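Local atomic coordinates of branched-chain-amino-acid aminotransferase (Pseudomonas aeruginosa, PDB entry 6NST), a protein that probably transfers the amino group of leucine, isoleucine or valine to 2-oxoglutarate with the help of pyridoxal 5'-phosphate. Residues 4-9 with 17-22; 37-42 with 56-61; 96-101 with 122-127; 197-202 with 253-258. The protein carries 1 engineered substitution. All coordinates share one frame; numbering follows the deposited sequence.

Contact 1: residues 4-9 with 17-22; sequences ADRDGV and VQWRDA
Arg20 joins Asp5 and Asp7 in a salt-bridge network beside the hairpin of strands 9-12 and 15-18, the outermost pair of the antiparallel sheet within this chain. The NE of Arg20 gives a hydrogen bond of 2.7 Å to OD1 of Asp5. That donor lies well above the Asp5 carboxylate plane. NH1 of Arg20 reaches OD1 of Asp7 at 2.6 Å, and NH2 adds a weak bond to the same oxygen. Both acceptors lie near the guanidinium plane, at its edge. The Arg20 chain runs extended from CG to NE and brings the guanidinium to both aspartates. Arg6 O sits 3.0 Å above one face of the Arg20 guanidinium, offset toward the rim. Further along, Trp19 N bonds to Gly8 O at 3.0 Å. Val9 and Gln18 then form an antiparallel non-hydrogen-bonded pair.

Trp19 is the buried residue of this surface contact. Its CG stands anti to the backbone N (chi1 -165°), which turns the indole toward residues 4-9, with Trp19 CD1 3.2 Å from Ala4 O. NE1 bonds to the O of Met3. His25 of the second subunit meets the indole, with ring planes at about 20°. Arg6 CB lies over the five-membered ring of Trp19, 4.0 Å from its centroid.

Contact 2: residues 37-42 with 56-61; sequences VFEGVR and QAHTDR. With SO4 (sulfate ion), chain G.
Glu39 of strand 36-46 meets His58 and Arg61 of helix 55-68, next to the probable cofactor site of the class-IV aminotransferase fold. CB of Glu39 points toward the helix. Its CG lies beside the backbone carbonyl of His58, 3.3 Å from His58 O. The chain then bends at chi2 (-62°) and brings the carboxylate between His58 and Arg61. Glu39 OE1 takes a bond of 2.8 Å from Arg61 NE, on its syn side. OE2 takes two bonds. One comes to Glu39 OE2 from Arg61 NH1 at 2.8 Å, on the syn lone pair. The other comes to Glu39 OE2 from His58 ND1 at 2.9 Å, nearly in line with the C-O bond. Arg61 thus grips the carboxylate side-on, with one nitrogen for each oxygen. Three donors fix the rotation of this buried group, and the positive charge of Arg61 would favour its ionised form.

Val41 lies over a face of the His58 ring; its CG2 is 3.8 Å from His58 CB. Thr257 and Ile220 also touch the imidazole.

Glu39 helps to orient the guanidinium of Arg61, whose side chain is about 4 Å from that of Lys160, the probable attachment point of pyridoxal phosphate. The cofactor is not attached here. A sulfate ion, probably from the crystallisation liquor, lies at the guanidinium edge. Its O1 accepts from NH1 at 3.0 Å and from NH2 of Arg61 at 2.8 Å.

Contact 3: residues 96-101 with 122-127; sequences AYIRPM and IAAWSW
Tyr97 and Trp125 pair in an antiparallel strand contact inside the seven-stranded sheet. Strand 96-104 lies here between strands 118-126 and 36-46. The short segment axes come within 4.6 Å and run at 161° to each other. Two hydrogen-bonded pairs hold the backbones together, Tyr97 with Trp125 and Arg99 with Ala123. The shortest of their four bonds is Arg99 N to Ala123 O, 2.8 Å. Ile98 with Ala124 and Pro100 with Ile122 are non-hydrogen-bonded pairs in the same register.

The two sheet faces differ. Ile98, Pro100, Ile122 and Ala124 line the apolar one. There the CG2 atoms of Ile98 and Ile122 meet at 3.7 Å, and helix 77-89 packs on both isoleucines.

Tyr97, Arg99, Ala123 and Trp125 line the other. Trp125 CG sits between its backbone N and carbonyl carbon (chi1 54°), which lays the indole against strand 96-104, with Tyr97 O 4.0 Å above one face, over the ring centre. The Tyr97 and Trp125 side chains run side by side, with their planes oblique at 41°. Tyr97 CD2 touches Trp125 CZ2 at 3.5 Å. CH2 of the same indole rests 3.7 Å from Arg99 CB. The Arg99 chain bends twice, and its NH2 gives an almost straight bond of 3.0 Å to Tyr97 OH. Tyr33 and His32 of the second subunit also bond to this guanidinium. Tyr97 comes within about 5 Å of the Lys160 side chain. This face therefore joins a subunit interface to the surroundings of the probable cofactor site, consistent with the class-IV aminotransferase fold, whose active site lies near such an interface.

Contact 4: residues 197-202 with 253-258; sequences GENIFI and FFTGTA. With SO4 (sulfate ion), chain G.
Asn199 and Thr255 form an antiparallel hydrogen-bonded pair in the mixed sheet of the class-IV aminotransferase fold, where strands 199-204 and 251-256 are neighbours. Asn199 N gives to Thr255 O at 2.8 Å, and Thr255 N returns a bond of 2.7 Å to Asn199 O. Phe201 and Phe253 repeat the pattern. Phe201 N bonds to Phe253 O at 2.9 Å, and Phe253 N to Phe201 O at 3.0 Å. The backbone polar groups of both pairs are thus satisfied across the contact.

The side-chain amide of Asn199 looks to other partners. ND2 bonds to Leu217 O. A water lies 2.6 Å from Asn199 OD1 and also near Thr255 OG1 and sulfate O4. It has fewer protons than acceptors nearby, and how they are shared is not settled. The Thr255 hydroxyl sits between the backbone N and carbonyl carbon of its own residue (chi1 62°), near Asn199 CB and the edge of the Phe201 ring.

Phe201 CB lies over one face of the Phe253 ring, 3.7 Å from its centroid. The two rings are nearly parallel but slid apart, with little overlap. Leu284 and Thr281 of helix 279-292 touch Phe253, and helix 220-231 packs on Phe201. On the opposite sheet face Ile200 CD1 meets Phe254 CE1 at 3.7 Å. The Glu198 carboxylate oxygen OE1 lies over the same Phe254 ring.

Beyond the strand, the chain reaches the sulfate ion, which probably came from the crystallisation liquor. Thr257 N gives sulfate O2 a hydrogen bond of 3.1 Å.

Overall arrangement
The contacts follow in series along the chain, each closing before the next opens. Contacts 1, 2 and 3 reach the seven-stranded sheet, whereas contact 4 belongs to the mixed sheet. Contacts 1 and 3 have centres 13 Å apart and touch through Trp19 and Trp125; both meet the second subunit. Contacts 2 and 3 lie 11 Å apart, centre to centre, on neighbouring strands 36-46 and 96-104. Contact 4 is 16 Å from contact 2 between centres, yet Thr257 packs on Gly40 and His58. Contacts 2 and 4 share the sulfate, between helix 55-68 and the end of strand 251-256. Contacts 2 and 3 come close to Lys160, the probable cofactor lysine. Contact 1 stays away from that site.

Contact 1: residues 4-9 with 17-22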
# COMPACT_ATOMS: atom_id res chain seq x y z
N ALA A 4 37.33 -21.30 -1.52
CA ALA A 4 38.01 -21.52 -2.79
C ALA A 4 39.21 -22.45 -2.67
O ALA A 4 39.39 -23.32 -3.53
CB ALA A 4 38.47 -20.18 -3.37
N ASP A 5 40.03 -22.30 -1.63
CA ASP A 5 41.20 -23.14 -1.43
C ASP A 5 40.77 -24.45 -0.78
O ASP A 5 40.94 -24.68 0.42
CB ASP A 5 42.25 -22.42 -0.59
CG ASP A 5 43.55 -23.19 -0.49
OD1 ASP A 5 44.30 -23.24 -1.49
OD2 ASP A 5 43.82 -23.76 0.59
N ARG A 6 40.18 -25.32 -1.60
CA ARG A 6 39.73 -26.63 -1.16
C ARG A 6 40.09 -27.66 -2.22
O ARG A 6 40.26 -27.33 -3.40
CB ARG A 6 38.22 -26.65 -0.89
CG ARG A 6 37.75 -25.65 0.15
CD ARG A 6 36.24 -25.49 0.13
NE ARG A 6 35.56 -26.65 0.70
CZ ARG A 6 35.00 -26.67 1.90
NH1 ARG A 6 35.04 -25.59 2.67
NH2 ARG A 6 34.40 -27.77 2.34
N ASP A 7 40.20 -28.91 -1.79
CA ASP A 7 40.44 -30.01 -2.71
C ASP A 7 39.12 -30.59 -3.20
O ASP A 7 38.11 -30.60 -2.48
CB ASP A 7 41.26 -31.11 -2.04
CG ASP A 7 42.73 -30.76 -1.95
OD1 ASP A 7 43.11 -29.67 -2.42
OD2 ASP A 7 43.51 -31.58 -1.42
N GLY A 8 39.12 -31.07 -4.44
CA GLY A 8 37.95 -31.65 -5.04
C GLY A 8 37.73 -31.09 -6.43
O GLY A 8 38.63 -30.50 -7.03
N VAL A 9 36.52 -31.28 -6.94
CA VAL A 9 36.17 -30.85 -8.28
C VAL A 9 34.83 -30.13 -8.25
O VAL A 9 34.01 -30.32 -7.35
CB VAL A 9 36.11 -32.03 -9.28
CG1 VAL A 9 37.50 -32.63 -9.47
CG2 VAL A 9 35.13 -33.09 -8.79
N VAL A 17 36.20 -29.50 -13.26
CA VAL A 17 37.45 -28.77 -13.15
C VAL A 17 37.88 -28.80 -11.69
O VAL A 17 37.06 -29.00 -10.78
CB VAL A 17 37.33 -27.32 -13.67
CG1 VAL A 17 36.55 -26.45 -12.69
CG2 VAL A 17 38.71 -26.72 -13.96
N GLN A 18 39.18 -28.65 -11.46
CA GLN A 18 39.69 -28.58 -10.10
C GLN A 18 39.01 -27.45 -9.34
O GLN A 18 38.67 -26.41 -9.91
CB GLN A 18 41.20 -28.38 -10.10
CG GLN A 18 41.99 -29.51 -10.75
CD GLN A 18 41.92 -30.81 -9.95
OE1 GLN A 18 41.52 -30.82 -8.79
NE2 GLN A 18 42.31 -31.91 -10.58
N TRP A 19 38.80 -27.67 -8.04
CA TRP A 19 38.04 -26.73 -7.23
C TRP A 19 38.64 -25.33 -7.30
O TRP A 19 37.93 -24.35 -7.57
CB TRP A 19 37.98 -27.22 -5.78
CG TRP A 19 36.95 -26.54 -4.94
CD1 TRP A 19 37.01 -25.27 -4.44
CD2 TRP A 19 35.71 -27.09 -4.49
NE1 TRP A 19 35.88 -24.99 -3.71
CE2 TRP A 19 35.07 -26.09 -3.72
CE3 TRP A 19 35.08 -28.32 -4.66
CZ2 TRP A 19 33.82 -26.30 -3.13
CZ3 TRP A 19 33.84 -28.52 -4.07
CH2 TRP A 19 33.23 -27.52 -3.31
N ARG A 20 39.95 -25.22 -7.07
CA ARG A 20 40.59 -23.91 -7.09
C ARG A 20 40.66 -23.32 -8.50
O ARG A 20 40.88 -22.11 -8.63
CB ARG A 20 42.00 -24.01 -6.50
CG ARG A 20 42.02 -24.50 -5.06
CD ARG A 20 43.44 -24.76 -4.59
NE ARG A 20 43.50 -25.19 -3.20
CZ ARG A 20 43.39 -26.45 -2.79
NH1 ARG A 20 43.22 -27.42 -3.68
NH2 ARG A 20 43.46 -26.74 -1.50
N ASP A 21 40.48 -24.14 -9.53
CA ASP A 21 40.46 -23.65 -10.91
C ASP A 21 39.08 -23.20 -11.36
O ASP A 21 38.96 -22.58 -12.42
CB ASP A 21 40.98 -24.73 -11.86
CG ASP A 21 42.46 -25.02 -11.67
OD1 ASP A 21 43.19 -24.10 -11.26
OD2 ASP A 21 42.88 -26.16 -11.93
N ALA A 22 38.03 -23.51 -10.59
CA ALA A 22 36.67 -23.10 -10.94
C ALA A 22 36.52 -21.62 -10.61
O ALA A 22 35.96 -21.21 -9.58
CB ALA A 22 35.64 -23.95 -10.19

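Contact 2: residues 37-42 with 56-61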
# COMPACT_ATOMS: atom_id res chain seq x y z
N VAL A 37 20.28 -17.45 -11.25
CA VAL A 37 19.43 -18.34 -10.46
C VAL A 37 20.29 -19.44 -9.86
O VAL A 37 21.35 -19.79 -10.40
CB VAL A 37 18.27 -18.92 -11.31
CG1 VAL A 37 17.47 -17.80 -11.96
CG2 VAL A 37 18.81 -19.88 -12.36
N PHE A 38 19.84 -19.98 -8.73
CA PHE A 38 20.59 -21.01 -8.04
C PHE A 38 19.63 -21.90 -7.27
O PHE A 38 18.43 -21.64 -7.18
CB PHE A 38 21.65 -20.41 -7.11
CG PHE A 38 21.09 -19.77 -5.87
CD1 PHE A 38 21.15 -20.43 -4.65
CD2 PHE A 38 20.50 -18.52 -5.92
CE1 PHE A 38 20.64 -19.84 -3.50
CE2 PHE A 38 19.98 -17.93 -4.78
CZ PHE A 38 20.05 -18.59 -3.57
N GLU A 39 20.18 -22.98 -6.71
CA GLU A 39 19.41 -23.93 -5.94
C GLU A 39 20.21 -24.37 -4.72
O GLU A 39 21.44 -24.27 -4.69
CB GLU A 39 19.01 -25.16 -6.77
CG GLU A 39 17.73 -24.98 -7.58
CD GLU A 39 16.52 -24.74 -6.69
OE1 GLU A 39 15.71 -23.86 -7.02
OE2 GLU A 39 16.40 -25.44 -5.66
N GLY A 40 19.49 -24.84 -3.71
CA GLY A 40 20.10 -25.48 -2.56
C GLY A 40 19.62 -26.91 -2.46
O GLY A 40 18.42 -27.15 -2.30
N VAL A 41 20.53 -27.87 -2.58
CA VAL A 41 20.18 -29.28 -2.64
C VAL A 41 21.01 -30.03 -1.61
O VAL A 41 22.16 -29.68 -1.32
CB VAL A 41 20.40 -29.86 -4.06
CG1 VAL A 41 19.64 -31.17 -4.22
CG2 VAL A 41 19.97 -28.86 -5.12
N ARG A 42 20.41 -31.08 -1.04
CA ARG A 42 21.07 -31.89 -0.02
C ARG A 42 21.23 -33.32 -0.52
O ARG A 42 20.35 -33.87 -1.19
CB ARG A 42 20.27 -31.90 1.29
CG ARG A 42 20.41 -30.63 2.11
CD ARG A 42 21.79 -30.50 2.73
NE ARG A 42 22.04 -31.52 3.73
CZ ARG A 42 21.61 -31.45 4.99
NH1 ARG A 42 21.89 -32.43 5.84
NH2 ARG A 42 20.91 -30.40 5.40
N GLN A 56 14.83 -34.08 -8.77
CA GLN A 56 14.02 -33.58 -9.88
C GLN A 56 13.35 -32.25 -9.53
O GLN A 56 13.31 -31.33 -10.36
CB GLN A 56 12.98 -34.62 -10.28
CG GLN A 56 12.01 -34.19 -11.38
CD GLN A 56 12.66 -34.12 -12.75
OE1 GLN A 56 13.84 -34.45 -12.91
NE2 GLN A 56 11.89 -33.70 -13.75
N ALA A 57 12.82 -32.13 -8.31
CA ALA A 57 12.13 -30.91 -7.92
C ALA A 57 13.08 -29.72 -7.87
O ALA A 57 12.70 -28.60 -8.21
CB ALA A 57 11.44 -31.10 -6.57
N HIS A 58 14.33 -29.95 -7.46
CA HIS A 58 15.29 -28.86 -7.40
C HIS A 58 15.77 -28.48 -8.80
O HIS A 58 15.98 -27.30 -9.09
CB HIS A 58 16.46 -29.23 -6.49
CG HIS A 58 16.12 -29.18 -5.04
ND1 HIS A 58 16.10 -28.01 -4.31
CD2 HIS A 58 15.76 -30.16 -4.17
CE1 HIS A 58 15.76 -28.27 -3.06
NE2 HIS A 58 15.54 -29.57 -2.95
N THR A 59 15.95 -29.47 -9.68
CA THR A 59 16.33 -29.18 -11.05
C THR A 59 15.20 -28.51 -11.81
O THR A 59 15.43 -27.58 -12.59
CB THR A 59 16.76 -30.47 -11.75
OG1 THR A 59 17.94 -30.99 -11.12
CG2 THR A 59 17.06 -30.22 -13.23
N ASP A 60 13.95 -28.95 -11.58
CA ASP A 60 12.81 -28.32 -12.23
C ASP A 60 12.64 -26.87 -11.77
O ASP A 60 12.28 -26.00 -12.57
CB ASP A 60 11.53 -29.11 -11.95
CG ASP A 60 11.43 -30.37 -12.79
OD1 ASP A 60 12.23 -30.52 -13.73
OD2 ASP A 60 10.54 -31.20 -12.49
N ARG A 61 12.88 -26.60 -10.49
CA ARG A 61 12.76 -25.24 -10.00
C ARG A 61 13.88 -24.36 -10.54
O ARG A 61 13.66 -23.16 -10.78
CB ARG A 61 12.74 -25.21 -8.47
CG ARG A 61 12.30 -23.88 -7.89
CD ARG A 61 12.06 -23.98 -6.40
NE ARG A 61 13.29 -24.25 -5.66
CZ ARG A 61 13.34 -24.41 -4.34
NH1 ARG A 61 14.50 -24.65 -3.75
NH2 ARG A 61 12.23 -24.33 -3.62
S SO4 G . 13.64 -24.91 0.21
O1 SO4 G . 13.16 -25.18 -1.15
O2 SO4 G . 15.09 -25.04 0.25
O3 SO4 G . 13.26 -23.55 0.60
O4 SO4 G . 13.04 -25.87 1.13

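Contact 3: residues 96-101 with 122-127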
# COMPACT_ATOMS: atom_id res chain seq x y z
N ALA A 96 26.22 -34.07 1.60
CA ALA A 96 26.68 -32.80 1.06
C ALA A 96 25.52 -31.84 0.87
O ALA A 96 24.36 -32.23 0.75
CB ALA A 96 27.42 -33.00 -0.26
N TYR A 97 25.87 -30.55 0.86
CA TYR A 97 25.01 -29.50 0.35
C TYR A 97 25.48 -29.14 -1.05
O TYR A 97 26.68 -28.93 -1.27
CB TYR A 97 25.05 -28.27 1.27
CG TYR A 97 24.21 -27.10 0.80
CD1 TYR A 97 22.89 -26.96 1.21
CD2 TYR A 97 24.75 -26.13 -0.03
CE1 TYR A 97 22.13 -25.89 0.79
CE2 TYR A 97 23.99 -25.06 -0.46
CZ TYR A 97 22.68 -24.94 -0.05
OH TYR A 97 21.93 -23.87 -0.47
N ILE A 98 24.55 -29.10 -1.99
CA ILE A 98 24.87 -28.87 -3.40
C ILE A 98 24.36 -27.49 -3.79
O ILE A 98 23.25 -27.10 -3.43
CB ILE A 98 24.26 -29.95 -4.30
CG1 ILE A 98 24.29 -31.31 -3.59
CG2 ILE A 98 25.01 -30.02 -5.62
CD1 ILE A 98 23.47 -32.37 -4.28
N ARG A 99 25.19 -26.75 -4.53
CA ARG A 99 24.86 -25.41 -5.00
C ARG A 99 24.92 -25.40 -6.53
O ARG A 99 25.96 -25.08 -7.12
CB ARG A 99 25.81 -24.37 -4.40
CG ARG A 99 25.61 -22.95 -4.93
CD ARG A 99 24.17 -22.51 -4.83
NE ARG A 99 23.70 -22.43 -3.45
CZ ARG A 99 23.80 -21.35 -2.69
NH1 ARG A 99 24.35 -20.24 -3.17
NH2 ARG A 99 23.36 -21.37 -1.44
N PRO A 100 23.83 -25.78 -7.19
CA PRO A 100 23.72 -25.51 -8.63
C PRO A 100 23.43 -24.03 -8.83
O PRO A 100 22.58 -23.45 -8.15
CB PRO A 100 22.54 -26.38 -9.08
CG PRO A 100 22.23 -27.29 -7.92
CD PRO A 100 22.67 -26.54 -6.70
N MET A 101 24.16 -23.40 -9.76
CA MET A 101 24.04 -21.96 -9.94
C MET A 101 24.21 -21.62 -11.41
O MET A 101 25.18 -22.05 -12.05
CB MET A 101 25.07 -21.22 -9.08
CG MET A 101 24.75 -19.75 -8.85
SD MET A 101 25.50 -18.67 -10.07
CE MET A 101 27.19 -18.64 -9.50
N ILE A 122 28.13 -26.37 -10.56
CA ILE A 122 27.51 -27.19 -9.53
C ILE A 122 28.59 -27.63 -8.55
O ILE A 122 29.37 -28.55 -8.84
CB ILE A 122 26.77 -28.40 -10.11
CG1 ILE A 122 25.75 -27.95 -11.16
CG2 ILE A 122 26.08 -29.19 -9.01
CD1 ILE A 122 25.02 -29.07 -11.84
N ALA A 123 28.63 -26.99 -7.38
CA ALA A 123 29.60 -27.29 -6.35
C ALA A 123 28.93 -28.02 -5.19
O ALA A 123 27.79 -27.72 -4.83
CB ALA A 123 30.26 -26.00 -5.83
N ALA A 124 29.66 -28.98 -4.62
CA ALA A 124 29.15 -29.78 -3.51
C ALA A 124 30.22 -29.91 -2.45
O ALA A 124 31.38 -30.22 -2.76
CB ALA A 124 28.70 -31.17 -3.99
N TRP A 125 29.84 -29.66 -1.19
CA TRP A 125 30.76 -29.76 -0.07
C TRP A 125 30.06 -30.44 1.09
O TRP A 125 28.83 -30.44 1.18
CB TRP A 125 31.29 -28.38 0.35
CG TRP A 125 30.21 -27.39 0.65
CD1 TRP A 125 29.60 -27.19 1.85
CD2 TRP A 125 29.63 -26.45 -0.26
NE1 TRP A 125 28.66 -26.19 1.74
CE2 TRP A 125 28.66 -25.72 0.45
CE3 TRP A 125 29.83 -26.16 -1.62
CZ2 TRP A 125 27.90 -24.71 -0.14
CZ3 TRP A 125 29.07 -25.16 -2.20
CH2 TRP A 125 28.12 -24.45 -1.47
N SER A 126 30.86 -31.03 1.98
CA SER A 126 30.31 -31.77 3.11
C SER A 126 29.50 -30.86 4.02
O SER A 126 29.78 -29.67 4.16
CB SER A 126 31.45 -32.43 3.90
OG SER A 126 30.94 -33.25 4.94
N TRP A 127 28.47 -31.43 4.63
CA TRP A 127 27.56 -30.68 5.49
C TRP A 127 28.27 -30.17 6.74
O TRP A 127 28.27 -30.83 7.78
CB TRP A 127 26.37 -31.56 5.88
CG TRP A 127 25.39 -30.86 6.77
CD1 TRP A 127 25.16 -31.10 8.10
CD2 TRP A 127 24.50 -29.80 6.40
NE1 TRP A 127 24.19 -30.26 8.57
CE2 TRP A 127 23.77 -29.45 7.55
CE3 TRP A 127 24.26 -29.11 5.21
CZ2 TRP A 127 22.81 -28.44 7.54
CZ3 TRP A 127 23.31 -28.11 5.20
CH2 TRP A 127 22.59 -27.78 6.36

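Contact 4: residues 197-202 with 253-258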
# COMPACT_ATOMS: atom_id res chain seq x y z
N GLY A 197 15.32 -17.54 5.13
CA GLY A 197 15.48 -18.48 4.04
C GLY A 197 14.75 -19.79 4.30
O GLY A 197 15.11 -20.83 3.74
N GLU A 198 13.72 -19.74 5.14
CA GLU A 198 12.94 -20.92 5.49
C GLU A 198 11.46 -20.57 5.47
O GLU A 198 11.07 -19.44 5.79
CB GLU A 198 13.30 -21.47 6.88
CG GLU A 198 14.79 -21.59 7.17
CD GLU A 198 15.39 -20.29 7.66
OE1 GLU A 198 14.64 -19.32 7.89
OE2 GLU A 198 16.63 -20.24 7.82
N ASN A 199 10.63 -21.54 5.11
CA ASN A 199 9.19 -21.41 5.28
C ASN A 199 8.83 -21.67 6.73
O ASN A 199 9.48 -22.46 7.43
CB ASN A 199 8.44 -22.38 4.36
CG ASN A 199 8.49 -21.96 2.90
OD1 ASN A 199 9.36 -22.40 2.14
ND2 ASN A 199 7.56 -21.10 2.50
N ILE A 200 7.78 -21.00 7.20
CA ILE A 200 7.40 -21.03 8.61
C ILE A 200 6.06 -21.74 8.75
O ILE A 200 5.18 -21.62 7.89
CB ILE A 200 7.36 -19.61 9.21
CG1 ILE A 200 7.19 -19.68 10.73
CG2 ILE A 200 6.27 -18.77 8.57
CD1 ILE A 200 7.49 -18.37 11.44
N PHE A 201 5.91 -22.49 9.84
CA PHE A 201 4.68 -23.19 10.18
C PHE A 201 4.35 -22.90 11.63
O PHE A 201 5.24 -22.69 12.46
CB PHE A 201 4.80 -24.71 9.99
CG PHE A 201 4.89 -25.15 8.55
CD1 PHE A 201 6.06 -24.98 7.82
CD2 PHE A 201 3.81 -25.77 7.94
CE1 PHE A 201 6.13 -25.40 6.51
CE2 PHE A 201 3.88 -26.19 6.63
CZ PHE A 201 5.05 -26.00 5.91
N ILE A 202 3.05 -22.89 11.94
CA ILE A 202 2.59 -22.79 13.32
C ILE A 202 1.51 -23.84 13.54
O ILE A 202 0.81 -24.25 12.61
CB ILE A 202 2.07 -21.38 13.68
CG1 ILE A 202 0.81 -21.04 12.89
CG2 ILE A 202 3.14 -20.32 13.44
CD1 ILE A 202 0.21 -19.70 13.27
N PHE A 253 7.70 -23.86 13.68
CA PHE A 253 8.98 -24.33 13.18
C PHE A 253 9.25 -23.77 11.79
O PHE A 253 8.36 -23.23 11.13
CB PHE A 253 9.06 -25.87 13.17
CG PHE A 253 8.00 -26.54 12.33
CD1 PHE A 253 8.23 -26.82 10.99
CD2 PHE A 253 6.79 -26.91 12.89
CE1 PHE A 253 7.27 -27.45 10.23
CE2 PHE A 253 5.83 -27.54 12.13
CZ PHE A 253 6.06 -27.81 10.80
N PHE A 254 10.50 -23.91 11.38
CA PHE A 254 10.98 -23.52 10.06
C PHE A 254 11.25 -24.76 9.22
O PHE A 254 11.64 -25.81 9.74
CB PHE A 254 12.26 -22.69 10.16
CG PHE A 254 12.04 -21.25 10.54
CD1 PHE A 254 11.09 -20.48 9.89
CD2 PHE A 254 12.80 -20.66 11.54
CE1 PHE A 254 10.89 -19.16 10.23
CE2 PHE A 254 12.61 -19.34 11.89
CZ PHE A 254 11.65 -18.59 11.23
N THR A 255 11.03 -24.63 7.91
CA THR A 255 11.37 -25.68 6.96
C THR A 255 12.25 -25.11 5.87
O THR A 255 12.04 -23.98 5.41
CB THR A 255 10.13 -26.32 6.33
OG1 THR A 255 9.40 -25.33 5.60
CG2 THR A 255 9.24 -26.93 7.41
N GLY A 256 13.24 -25.89 5.46
CA GLY A 256 14.15 -25.48 4.40
C GLY A 256 15.10 -26.61 4.08
O GLY A 256 15.24 -27.57 4.84
N THR A 257 15.76 -26.48 2.93
CA THR A 257 16.72 -27.51 2.52
C THR A 257 17.88 -27.60 3.50
O THR A 257 18.30 -28.70 3.87
CB THR A 257 17.23 -27.23 1.11
OG1 THR A 257 16.14 -27.27 0.18
CG2 THR A 257 18.26 -28.26 0.71
N ALA A 258 18.40 -26.45 3.94
CA ALA A 258 19.50 -26.47 4.90
C ALA A 258 19.00 -26.56 6.34
O ALA A 258 19.67 -27.17 7.18
CB ALA A 258 20.38 -25.23 4.72
S SO4 G . 13.64 -24.91 0.21
O1 SO4 G . 13.16 -25.18 -1.15
O2 SO4 G . 15.09 -25.04 0.25
O3 SO4 G . 13.26 -23.55 0.60
O4 SO4 G . 13.04 -25.87 1.13
O HOH W 1 10.55 -24.57 2.81